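Local coordinates for uncharacterized protein MG027 (Mycoplasma genitalium, PDB 1Q8C) that is of unknown function but has an all-helical fold resembling that of NusB proteins, which is consistent with a role in RNA binding or transcription control, at residues A20-I25 against V106-S111; Q57-K62 against Q113-T118; D99-A104 against Y134-E139; T118-L123 against T143-D148. All coordinates share one frame; numbering follows the deposited sequence.

Contact 1 (A20-I25 against V106-S111)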
loop_
_atom_site.group_PDB
_atom_site.type_symbol
_atom_site.label_atom_id
_atom_site.label_comp_id
_atom_site.label_asym_id
_atom_site.label_seq_id
_atom_site.Cartn_x
_atom_site.Cartn_y
_atom_site.Cartn_z
ATOM N N ALA A 20 4.395 8.971 -1.883
ATOM C CA ALA A 20 5.726 8.804 -1.305
ATOM C C ALA A 20 5.913 7.459 -0.580
ATOM O O ALA A 20 6.976 6.859 -0.650
ATOM C CB ALA A 20 6.062 9.984 -0.365
ATOM N N VAL A 21 4.886 6.973 0.102
ATOM C CA VAL A 21 4.966 5.684 0.779
ATOM C C VAL A 21 4.961 4.556 -0.258
ATOM O O VAL A 21 5.776 3.626 -0.211
ATOM C CB VAL A 21 3.821 5.562 1.777
ATOM C CG1 VAL A 21 3.889 4.250 2.510
ATOM C CG2 VAL A 21 3.898 6.730 2.789
ATOM N N VAL A 22 4.061 4.659 -1.228
ATOM C CA VAL A 22 3.969 3.670 -2.296
ATOM C C VAL A 22 5.307 3.481 -3.023
ATOM O O VAL A 22 5.768 2.355 -3.250
ATOM C CB VAL A 22 2.893 4.083 -3.309
ATOM C CG1 VAL A 22 3.005 3.247 -4.593
ATOM C CG2 VAL A 22 1.496 3.918 -2.701
ATOM N N GLU A 23 5.933 4.582 -3.401
ATOM C CA GLU A 23 7.196 4.516 -4.128
ATOM C C GLU A 23 8.259 3.862 -3.252
ATOM O O GLU A 23 9.050 3.060 -3.729
ATOM C CB GLU A 23 7.656 5.904 -4.593
ATOM C CG GLU A 23 7.860 6.050 -6.096
ATOM C CD GLU A 23 8.293 4.772 -6.814
ATOM O OE1 GLU A 23 9.509 4.650 -7.125
ATOM O OE2 GLU A 23 7.417 3.894 -7.096
ATOM N N PHE A 24 8.236 4.189 -1.965
ATOM C CA PHE A 24 9.164 3.602 -0.999
ATOM C C PHE A 24 9.003 2.071 -0.905
ATOM O O PHE A 24 9.965 1.314 -1.062
ATOM C CB PHE A 24 8.930 4.247 0.364
ATOM C CG PHE A 24 9.748 3.660 1.454
ATOM C CD1 PHE A 24 11.114 3.840 1.496
ATOM C CD2 PHE A 24 9.135 2.930 2.468
ATOM C CE1 PHE A 24 11.872 3.271 2.533
ATOM C CE2 PHE A 24 9.859 2.382 3.490
ATOM C CZ PHE A 24 11.239 2.548 3.521
ATOM N N ILE A 25 7.769 1.639 -0.651
ATOM C CA ILE A 25 7.431 0.233 -0.513
ATOM C C ILE A 25 7.887 -0.463 -1.802
ATOM O O ILE A 25 8.605 -1.453 -1.749
ATOM C CB ILE A 25 5.905 0.048 -0.296
ATOM C CG1 ILE A 25 5.465 0.578 1.073
ATOM C CG2 ILE A 25 5.547 -1.420 -0.413
ATOM C CD1 ILE A 25 3.959 0.683 1.244
ATOM N N VAL A 106 -1.407 -1.684 -3.019
ATOM C CA VAL A 106 -2.297 -2.440 -2.134
ATOM C C VAL A 106 -1.696 -2.543 -0.709
ATOM O O VAL A 106 -2.402 -2.395 0.268
ATOM C CB VAL A 106 -2.607 -3.857 -2.665
ATOM C CG1 VAL A 106 -3.367 -4.661 -1.604
ATOM C CG2 VAL A 106 -3.448 -3.793 -3.948
ATOM N N LEU A 107 -0.407 -2.806 -0.588
ATOM C CA LEU A 107 0.209 -2.874 0.743
ATOM C C LEU A 107 0.153 -1.544 1.477
ATOM O O LEU A 107 0.128 -1.520 2.704
ATOM C CB LEU A 107 1.657 -3.330 0.638
ATOM C CG LEU A 107 1.770 -4.804 0.267
ATOM C CD1 LEU A 107 3.157 -5.099 -0.253
ATOM C CD2 LEU A 107 1.436 -5.659 1.466
ATOM N N CYS A 108 0.131 -0.435 0.745
ATOM C CA CYS A 108 0.084 0.876 1.394
ATOM C C CYS A 108 -1.283 1.074 2.032
ATOM O O CYS A 108 -1.380 1.558 3.150
ATOM C CB CYS A 108 0.431 2.005 0.410
ATOM S SG CYS A 108 0.339 3.709 1.083
ATOM N N ALA A 109 -2.331 0.666 1.314
ATOM C CA ALA A 109 -3.716 0.755 1.771
ATOM C C ALA A 109 -3.980 -0.080 3.031
ATOM O O ALA A 109 -4.693 0.357 3.950
ATOM C CB ALA A 109 -4.660 0.306 0.640
ATOM N N LEU A 110 -3.438 -1.296 3.031
ATOM C CA LEU A 110 -3.468 -2.185 4.188
ATOM C C LEU A 110 -2.717 -1.570 5.356
ATOM O O LEU A 110 -3.166 -1.629 6.495
ATOM C CB LEU A 110 -2.797 -3.520 3.855
ATOM C CG LEU A 110 -3.460 -4.389 2.783
ATOM C CD1 LEU A 110 -2.663 -5.638 2.465
ATOM C CD2 LEU A 110 -4.810 -4.785 3.273
ATOM N N SER A 111 -1.558 -0.994 5.060
ATOM C CA SER A 111 -0.703 -0.409 6.085
ATOM C C SER A 111 -1.382 0.791 6.689
ATOM O O SER A 111 -1.285 1.006 7.887
ATOM C CB SER A 111 0.650 0.010 5.497
ATOM O OG SER A 111 1.305 -1.093 4.898
#
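V22 and C108 bring their CA atoms to 6.0 Å of each other where the helical segments 20-25 and 106-111 pass, their axes 9.4 Å apart at closest and their N-to-C directions 121° apart. The case illustrates how one small side chain can serve as the meeting point of several branched ones. The sulfur of C108 stands anti to the backbone N (chi1 178°), and SG lies 3.9 Å from CG1 of V21. C108 CB meets CG2 of V22 at 3.8 Å, a methyl that also lies near SG, and CD1 of I25 at 3.9 Å. In I25, CG1, anti to the carbonyl carbon, carries CD1 to C108, while CG2 makes a looser approach of 4.4 Å to CD1 of L107. The groups that meet across the helices are thus apolar or sulfur-bearing, and van der Waals packing holds them. In helix 100-116 the S111 hydroxyl is satisfied locally. The carbonyl oxygen of L107 accepts from S111 N and from S111 OG, which arrive from opposite faces of its plane, so this buried hydroxyl turns back on its own helix. F71 and I75 of helix 55-81 lie against L107 and F64 against S111, while L101 and V105 of helix 100-116 touch V22. Every touching residue is buried, and the contact centre lies about 3 Å from the centre of the chain: this is helix-on-helix packing in the hydrophobic core of an all-helical, NusB-like fold.

Contact 2 (Q57-K62 against Q113-T118). With NA (sodium ion), chain K.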
loop_
_atom_site.group_PDB
_atom_site.type_symbol
_atom_site.label_atom_id
_atom_site.label_comp_id
_atom_site.label_asym_id
_atom_site.label_seq_id
_atom_site.Cartn_x
_atom_site.Cartn_y
_atom_site.Cartn_z
ATOM N N GLN A 57 3.036 9.652 7.708
ATOM C CA GLN A 57 3.621 8.710 6.749
ATOM C C GLN A 57 4.494 7.629 7.441
ATOM O O GLN A 57 4.498 6.469 7.045
ATOM C CB GLN A 57 4.494 9.483 5.752
ATOM C CG GLN A 57 3.746 10.345 4.754
ATOM C CD GLN A 57 4.665 11.219 3.944
ATOM O OE1 GLN A 57 4.762 11.068 2.740
ATOM N NE2 GLN A 57 5.345 12.125 4.601
ATOM N N LYS A 58 5.250 8.051 8.447
ATOM C CA LYS A 58 6.117 7.174 9.232
ATOM C C LYS A 58 5.318 6.141 10.005
ATOM O O LYS A 58 5.822 5.047 10.288
ATOM C CB LYS A 58 6.953 8.016 10.229
ATOM C CG LYS A 58 8.150 8.751 9.577
ATOM C CD LYS A 58 8.692 9.901 10.471
ATOM C CE LYS A 58 9.743 10.735 9.742
ATOM N NZ LYS A 58 10.445 11.764 10.607
ATOM N N LEU A 59 4.077 6.472 10.347
ATOM C CA LEU A 59 3.236 5.506 11.069
ATOM C C LEU A 59 2.725 4.437 10.091
ATOM O O LEU A 59 2.582 3.285 10.473
ATOM C CB LEU A 59 2.068 6.192 11.773
ATOM C CG LEU A 59 1.710 6.069 13.272
ATOM C CD1 LEU A 59 0.253 5.596 13.425
ATOM C CD2 LEU A 59 2.688 5.229 14.147
ATOM N N ILE A 60 2.468 4.816 8.843
ATOM C CA ILE A 60 2.069 3.855 7.797
ATOM C C ILE A 60 3.215 2.867 7.536
ATOM O O ILE A 60 3.003 1.665 7.445
ATOM C CB ILE A 60 1.669 4.596 6.463
ATOM C CG1 ILE A 60 0.406 5.426 6.682
ATOM C CG2 ILE A 60 1.432 3.593 5.290
ATOM C CD1 ILE A 60 0.042 6.398 5.544
ATOM N N VAL A 61 4.427 3.392 7.405
ATOM C CA VAL A 61 5.602 2.584 7.105
ATOM C C VAL A 61 5.955 1.652 8.265
ATOM O O VAL A 61 6.503 0.573 8.074
ATOM C CB VAL A 61 6.787 3.495 6.765
ATOM C CG1 VAL A 61 8.133 2.718 6.793
ATOM C CG2 VAL A 61 6.523 4.154 5.414
ATOM N N LYS A 62 5.625 2.083 9.464
ATOM C CA LYS A 62 5.828 1.298 10.654
ATOM C C LYS A 62 4.854 0.099 10.658
ATOM O O LYS A 62 5.260 -1.022 10.947
ATOM C CB LYS A 62 5.679 2.189 11.908
ATOM C CG LYS A 62 5.600 1.443 13.263
ATOM C CD LYS A 62 6.039 2.315 14.462
ATOM C CE LYS A 62 6.553 1.472 15.649
ATOM N NZ LYS A 62 5.490 0.929 16.548
ATOM N N GLN A 113 -4.759 1.518 6.675
ATOM C CA GLN A 113 -5.944 1.207 7.441
ATOM C C GLN A 113 -5.536 0.726 8.817
ATOM O O GLN A 113 -6.224 0.986 9.799
ATOM C CB GLN A 113 -6.800 0.161 6.754
ATOM C CG GLN A 113 -8.095 -0.036 7.510
ATOM C CD GLN A 113 -9.161 -0.738 6.702
ATOM O OE1 GLN A 113 -10.183 -0.150 6.392
ATOM N NE2 GLN A 113 -8.938 -1.996 6.393
ATOM N N LYS A 114 -4.420 0.008 8.874
ATOM C CA LYS A 114 -3.876 -0.491 10.132
ATOM C C LYS A 114 -3.380 0.654 11.027
ATOM O O LYS A 114 -3.667 0.693 12.207
ATOM C CB LYS A 114 -2.714 -1.464 9.843
ATOM C CG LYS A 114 -2.012 -2.024 11.085
ATOM C CD LYS A 114 -2.893 -3.019 11.804
ATOM C CE LYS A 114 -2.125 -4.255 12.224
ATOM N NZ LYS A 114 -2.137 -5.343 11.179
ATOM N N ALA A 115 -2.634 1.596 10.463
ATOM C CA ALA A 115 -2.027 2.666 11.268
ATOM C C ALA A 115 -3.028 3.764 11.664
ATOM O O ALA A 115 -3.049 4.253 12.794
ATOM C CB ALA A 115 -0.883 3.271 10.498
ATOM N N HIS A 116 -3.860 4.145 10.706
ATOM C CA HIS A 116 -4.709 5.318 10.832
ATOM C C HIS A 116 -6.209 5.032 10.797
ATOM O O HIS A 116 -7.002 5.917 11.059
ATOM C CB HIS A 116 -4.344 6.287 9.734
ATOM C CG HIS A 116 -2.945 6.793 9.840
ATOM N ND1 HIS A 116 -2.484 7.465 10.954
ATOM C CD2 HIS A 116 -1.900 6.726 8.981
ATOM C CE1 HIS A 116 -1.224 7.812 10.764
ATOM N NE2 HIS A 116 -0.848 7.384 9.571
ATOM N N ASN A 117 -6.585 3.801 10.468
ATOM C CA ASN A 117 -7.991 3.393 10.475
ATOM C C ASN A 117 -8.805 4.181 9.441
ATOM O O ASN A 117 -9.977 4.439 9.636
ATOM C CB ASN A 117 -8.589 3.518 11.885
ATOM C CG ASN A 117 -7.954 2.551 12.874
ATOM O OD1 ASN A 117 -7.357 2.959 13.875
ATOM N ND2 ASN A 117 -8.088 1.256 12.600
ATOM N N THR A 118 -8.153 4.560 8.346
ATOM C CA THR A 118 -8.808 5.289 7.282
ATOM C C THR A 118 -9.973 4.447 6.771
ATOM O O THR A 118 -9.833 3.240 6.697
ATOM C CB THR A 118 -7.818 5.518 6.145
ATOM O OG1 THR A 118 -6.704 6.267 6.628
ATOM C CG2 THR A 118 -8.435 6.389 5.074
HETATM NA NA NA K . 8.518 4.462 10.356
HETATM O O HOH W 1 10.424 5.917 9.728
#
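H116, which packs against L59 and I60, has its polar anchor just before the segment 57-62: its NE2 hydrogen-bonds to the carbonyl oxygen of W56, and the two rings are stacked. That bond and stack would restrain the imidazole; chi1 of -63° sets CG beside the backbone N. I60 meets the ring at its edge, its CG1 3.5 Å from H116 CD2, the two side chains crossing at about a right angle. L59 approaches obliquely instead, its CD1 and its CB each 3.8 Å from H116 CE1. A115 does double duty: its CB lies 3.9 Å above the plane of the H116 ring, offset toward the rim, and 3.5 Å from the carbonyl oxygen of L59. Consistent with the small A115 side chain, the CA atoms of I60 and A115 are 5.5 Å apart. Within the same segment as L59, K58 O binds a sodium ion at 2.8 Å, with a water as a further ligand; the K58 side chain points away from 113-118. The segment 57-62 is embraced by other helices: V21 of helix 14-28 touches I60, F24 touches V61, and F43 of helix 36-45 lies against K58 and V61.

Contact 3 (D99-A104 against Y134-E139)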
loop_
_atom_site.group_PDB
_atom_site.type_symbol
_atom_site.label_atom_id
_atom_site.label_comp_id
_atom_site.label_asym_id
_atom_site.label_seq_id
_atom_site.Cartn_x
_atom_site.Cartn_y
_atom_site.Cartn_z
ATOM N N ASP A 99 1.045 -7.029 -10.475
ATOM C CA ASP A 99 2.417 -6.514 -10.617
ATOM C C ASP A 99 2.930 -5.943 -9.284
ATOM O O ASP A 99 2.185 -5.875 -8.311
ATOM C CB ASP A 99 2.514 -5.507 -11.784
ATOM C CG ASP A 99 3.014 -4.150 -11.356
ATOM O OD1 ASP A 99 4.068 -3.682 -11.866
ATOM O OD2 ASP A 99 2.406 -3.494 -10.499
ATOM N N LEU A 100 4.202 -5.570 -9.233
ATOM C CA LEU A 100 4.793 -5.087 -7.988
ATOM C C LEU A 100 4.424 -3.658 -7.615
ATOM O O LEU A 100 4.398 -3.324 -6.439
ATOM C CB LEU A 100 6.312 -5.231 -8.017
ATOM C CG LEU A 100 6.803 -6.630 -7.621
ATOM C CD1 LEU A 100 8.322 -6.626 -7.470
ATOM C CD2 LEU A 100 6.133 -7.106 -6.325
ATOM N N LEU A 101 4.186 -2.799 -8.594
ATOM C CA LEU A 101 3.691 -1.467 -8.290
ATOM C C LEU A 101 2.280 -1.581 -7.753
ATOM O O LEU A 101 1.959 -0.959 -6.762
ATOM C CB LEU A 101 3.729 -0.554 -9.516
ATOM C CG LEU A 101 3.217 0.889 -9.394
ATOM C CD1 LEU A 101 3.866 1.636 -8.242
ATOM C CD2 LEU A 101 3.509 1.606 -10.698
ATOM N N THR A 102 1.443 -2.393 -8.388
ATOM C CA THR A 102 0.065 -2.576 -7.925
ATOM C C THR A 102 0.061 -3.218 -6.555
ATOM O O THR A 102 -0.783 -2.897 -5.725
ATOM C CB THR A 102 -0.769 -3.451 -8.880
ATOM O OG1 THR A 102 -0.281 -4.802 -8.850
ATOM C CG2 THR A 102 -0.631 -2.994 -10.329
ATOM N N THR A 103 1.014 -4.112 -6.311
ATOM C CA THR A 103 1.184 -4.698 -4.984
ATOM C C THR A 103 1.562 -3.601 -3.971
ATOM O O THR A 103 1.014 -3.553 -2.889
ATOM C CB THR A 103 2.257 -5.836 -4.978
ATOM O OG1 THR A 103 1.869 -6.906 -5.850
ATOM C CG2 THR A 103 2.336 -6.506 -3.616
ATOM N N ALA A 104 2.480 -2.709 -4.336
ATOM C CA ALA A 104 2.956 -1.666 -3.419
ATOM C C ALA A 104 1.816 -0.722 -3.049
ATOM O O ALA A 104 1.723 -0.256 -1.913
ATOM C CB ALA A 104 4.124 -0.887 -4.056
ATOM N N TYR A 134 0.405 6.641 -11.899
ATOM C CA TYR A 134 1.455 5.790 -12.456
ATOM C C TYR A 134 1.005 5.177 -13.796
ATOM O O TYR A 134 1.599 4.209 -14.289
ATOM C CB TYR A 134 1.808 4.684 -11.455
ATOM C CG TYR A 134 2.617 5.132 -10.254
ATOM C CD1 TYR A 134 2.065 5.122 -8.977
ATOM C CD2 TYR A 134 3.951 5.525 -10.389
ATOM C CE1 TYR A 134 2.806 5.509 -7.863
ATOM C CE2 TYR A 134 4.702 5.915 -9.281
ATOM C CZ TYR A 134 4.118 5.904 -8.023
ATOM O OH TYR A 134 4.835 6.286 -6.918
ATOM N N SER A 135 -0.034 5.765 -14.385
ATOM C CA SER A 135 -0.647 5.272 -15.612
ATOM C C SER A 135 -0.540 3.764 -15.713
ATOM O O SER A 135 0.017 3.231 -16.672
ATOM C CB SER A 135 0.002 5.919 -16.830
ATOM O OG SER A 135 1.345 5.483 -16.968
ATOM N N GLN A 136 -1.055 3.085 -14.695
ATOM C CA GLN A 136 -1.063 1.637 -14.679
ATOM C C GLN A 136 -2.288 1.194 -15.470
ATOM O O GLN A 136 -2.172 0.399 -16.432
ATOM C CB GLN A 136 -1.066 1.115 -13.249
ATOM C CG GLN A 136 0.342 1.084 -12.635
ATOM C CD GLN A 136 1.105 -0.191 -12.981
ATOM O OE1 GLN A 136 0.793 -1.272 -12.463
ATOM N NE2 GLN A 136 2.099 -0.067 -13.859
ATOM N N GLY A 137 -3.448 1.757 -15.126
ATOM C CA GLY A 137 -4.684 1.421 -15.823
ATOM C C GLY A 137 -4.992 -0.057 -15.628
ATOM O O GLY A 137 -5.509 -0.726 -16.522
ATOM N N ALA A 138 -4.595 -0.568 -14.456
ATOM C CA ALA A 138 -4.936 -1.921 -14.014
ATOM C C ALA A 138 -5.778 -1.754 -12.744
ATOM O O ALA A 138 -5.810 -2.629 -11.874
ATOM C CB ALA A 138 -3.668 -2.740 -13.744
ATOM N N GLU A 139 -6.428 -0.588 -12.659
ATOM C CA GLU A 139 -7.425 -0.237 -11.644
ATOM C C GLU A 139 -8.369 -1.401 -11.295
ATOM O O GLU A 139 -8.809 -1.519 -10.155
ATOM C CB GLU A 139 -8.276 0.957 -12.149
ATOM C CG GLU A 139 -7.694 2.373 -11.932
ATOM C CD GLU A 139 -8.397 3.444 -12.781
ATOM O OE1 GLU A 139 -8.510 4.620 -12.344
ATOM O OE2 GLU A 139 -8.842 3.116 -13.901
#
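L101 lays its CD1 methyl over the centre of the Y134 ring, 4.0 Å from the centroid and only 12° off the ring normal, a clear CH-pi contact. Its CG stands anti to the backbone N (chi1 179°), and the fork borne there faces the tyrosine. The second methyl works at the root of the same side chain: L101 CD2 is 3.6 Å from Y134 CB, and it also meets Q136, whose CG is 3.7 Å away. One forked leucine therefore bridges two residues of the loop. Beyond L101, the tyrosine lies against I19 and E23 of helix 14-28. The two segments meet at helix ends. D99 is the N-cap of helix 100-116: its OD2 accepts from T102 N at 2.6 Å, the bond nearly straight at 171°. The carbonyl oxygen of D99 is gripped twice, by T103 N at 2.9 Å and by T103 OG1 at 2.7 Å, from opposite faces of its plane. Y134 follows helix 120-133, which closes in a Schellman motif with S135 at the C-prime position and Q136 N bonded to M131 O. The cap carboxylate probably gains from the helix dipole, and the clear contacts across the two ends are aliphatic and CH-pi.

Contact 4 (T118-L123 against T143-D148)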
loop_
_atom_site.group_PDB
_atom_site.type_symbol
_atom_site.label_atom_id
_atom_site.label_comp_id
_atom_site.label_asym_id
_atom_site.label_seq_id
_atom_site.Cartn_x
_atom_site.Cartn_y
_atom_site.Cartn_z
ATOM N N THR A 118 -8.153 4.560 8.346
ATOM C CA THR A 118 -8.808 5.289 7.282
ATOM C C THR A 118 -9.973 4.447 6.771
ATOM O O THR A 118 -9.833 3.240 6.697
ATOM C CB THR A 118 -7.818 5.518 6.145
ATOM O OG1 THR A 118 -6.704 6.267 6.628
ATOM C CG2 THR A 118 -8.435 6.389 5.074
ATOM N N ASP A 119 -11.104 5.056 6.403
ATOM C CA ASP A 119 -12.244 4.258 5.955
ATOM C C ASP A 119 -12.035 3.688 4.555
ATOM O O ASP A 119 -11.303 4.235 3.741
ATOM C CB ASP A 119 -13.562 5.042 6.016
ATOM C CG ASP A 119 -14.802 4.126 6.161
ATOM O OD1 ASP A 119 -14.665 2.873 6.131
ATOM O OD2 ASP A 119 -15.958 4.581 6.314
ATOM N N LYS A 120 -12.697 2.567 4.294
ATOM C CA LYS A 120 -12.582 1.864 3.024
ATOM C C LYS A 120 -12.819 2.703 1.752
ATOM O O LYS A 120 -12.011 2.630 0.827
ATOM C CB LYS A 120 -13.503 0.646 3.022
ATOM C CG LYS A 120 -13.182 -0.350 1.917
ATOM C CD LYS A 120 -13.943 -1.675 2.090
ATOM C CE LYS A 120 -15.115 -1.793 1.160
ATOM N NZ LYS A 120 -16.005 -2.963 1.480
ATOM N N PRO A 121 -13.901 3.483 1.673
ATOM C CA PRO A 121 -14.166 4.256 0.446
ATOM C C PRO A 121 -13.031 5.229 0.108
ATOM O O PRO A 121 -12.627 5.309 -1.042
ATOM C CB PRO A 121 -15.471 4.994 0.765
ATOM C CG PRO A 121 -16.096 4.202 1.913
ATOM C CD PRO A 121 -14.927 3.735 2.706
ATOM N N LEU A 122 -12.519 5.937 1.115
ATOM C CA LEU A 122 -11.431 6.890 0.900
ATOM C C LEU A 122 -10.163 6.190 0.405
ATOM O O LEU A 122 -9.512 6.694 -0.505
ATOM C CB LEU A 122 -11.117 7.701 2.177
ATOM C CG LEU A 122 -9.989 8.738 2.058
ATOM C CD1 LEU A 122 -10.297 9.688 0.947
ATOM C CD2 LEU A 122 -9.791 9.528 3.342
ATOM N N LEU A 123 -9.831 5.042 1.005
ATOM C CA LEU A 123 -8.641 4.255 0.662
ATOM C C LEU A 123 -8.696 3.769 -0.785
ATOM O O LEU A 123 -7.723 3.904 -1.539
ATOM C CB LEU A 123 -8.502 3.041 1.604
ATOM C CG LEU A 123 -8.059 3.302 3.048
ATOM C CD1 LEU A 123 -8.260 2.114 3.925
ATOM C CD2 LEU A 123 -6.620 3.678 3.074
ATOM N N THR A 143 -8.497 -2.043 -4.460
ATOM C CA THR A 143 -7.777 -2.395 -3.223
ATOM C C THR A 143 -8.630 -3.416 -2.545
ATOM O O THR A 143 -8.996 -3.276 -1.379
ATOM C CB THR A 143 -7.637 -1.270 -2.265
ATOM O OG1 THR A 143 -7.180 -0.104 -2.953
ATOM C CG2 THR A 143 -6.544 -1.627 -1.243
ATOM N N HIS A 144 -8.984 -4.430 -3.298
ATOM C CA HIS A 144 -9.861 -5.419 -2.796
ATOM C C HIS A 144 -10.846 -4.790 -1.788
ATOM O O HIS A 144 -10.481 -4.342 -0.681
ATOM C CB HIS A 144 -8.990 -6.573 -2.324
ATOM C CG HIS A 144 -7.991 -6.989 -3.367
ATOM N ND1 HIS A 144 -8.358 -7.633 -4.531
ATOM C CD2 HIS A 144 -6.655 -6.777 -3.466
ATOM C CE1 HIS A 144 -7.284 -7.842 -5.276
ATOM N NE2 HIS A 144 -6.236 -7.335 -4.650
ATOM N N ALA A 145 -12.097 -4.693 -2.257
ATOM C CA ALA A 145 -13.250 -4.408 -1.416
ATOM C C ALA A 145 -13.308 -5.561 -0.433
ATOM O O ALA A 145 -13.957 -5.470 0.604
ATOM C CB ALA A 145 -14.556 -4.338 -2.267
ATOM N N LEU A 146 -12.606 -6.646 -0.782
ATOM C CA LEU A 146 -12.452 -7.811 0.093
ATOM C C LEU A 146 -11.353 -7.681 1.174
ATOM O O LEU A 146 -11.540 -8.197 2.274
ATOM C CB LEU A 146 -12.225 -9.078 -0.745
ATOM C CG LEU A 146 -13.494 -9.586 -1.451
ATOM C CD1 LEU A 146 -13.179 -10.051 -2.868
ATOM C CD2 LEU A 146 -14.201 -10.710 -0.654
ATOM N N LEU A 147 -10.235 -7.001 0.888
ATOM C CA LEU A 147 -9.131 -6.926 1.857
ATOM C C LEU A 147 -9.252 -5.853 2.940
ATOM O O LEU A 147 -8.682 -6.025 4.011
ATOM C CB LEU A 147 -7.754 -6.797 1.160
ATOM C CG LEU A 147 -7.186 -8.112 0.585
ATOM C CD1 LEU A 147 -5.902 -7.909 -0.191
ATOM C CD2 LEU A 147 -6.944 -9.149 1.668
ATOM N N ASP A 148 -9.965 -4.758 2.670
ATOM C CA ASP A 148 -10.129 -3.678 3.650
ATOM C C ASP A 148 -11.446 -3.879 4.377
ATOM O O ASP A 148 -12.368 -4.493 3.833
ATOM C CB ASP A 148 -10.169 -2.295 2.964
ATOM C CG ASP A 148 -8.813 -1.823 2.444
ATOM O OD1 ASP A 148 -8.795 -1.214 1.340
ATOM O OD2 ASP A 148 -7.734 -1.951 3.081
#
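K120 sets out with CG anti to its backbone N (chi1 -164°) and later bends, chi3 of 103° turning CE aside, which brings the lysine along D148 and on to A145. The side chains of K120 and D148 cross obliquely, and it is the lysine's aliphatic part that does the touching: CG lies 3.7 Å from D148 CB, and CD is likewise 3.7 Å from the carbonyl oxygen of D148. After the bend, the ammonium end passes back along the loop to A145, where NZ makes a weak hydrogen bond of 3.4 Å to the carbonyl oxygen of A145. L123, one helical turn on, adds a loose approach of its CD1 to D148 OD2 at 4.2 Å, while E112 and Q113 of helix 100-116 lie against the same leucine. Q113 also packs on D148. D119, the N-cap residue, makes no capping bond with its side chain; its OD1 instead takes K120 N at 2.7 Å, from above the carboxylate plane, with a further weak bond from L151 N at the chain end. K120 and D148 are a reminder that a lysine beside an aspartate need not be a salt bridge: K120 NZ stays 7.4 Å from D148 OD1, the nearer carboxylate oxygen. Packing of methylenes and one weak bond to a main-chain carbonyl make the attachment, and any charge attraction between the two residues would probably be modest.

Helix 100-116 is the common member of contacts 1, 2 and 3: contact 1 lies at its middle, with contact 3 near its start and contact 2 near its end. Contact 1 lies about 10 Å from contact 2 and 11 Å from contact 3, centre to centre, while contacts 2 and 3 are about 20 Å apart on opposite sides of the chain's centre. Side chains carry one into the next: V21 CG1 meets I60 CG2 at 3.8 Å, and I25 CG2 meets A104 CB at 3.9 Å. Contact 4 shares T118 with contact 2 and reaches contact 1 through A109 CB, 3.3 Å from T143 CG2. The sodium bound at K58 belongs to contact 2.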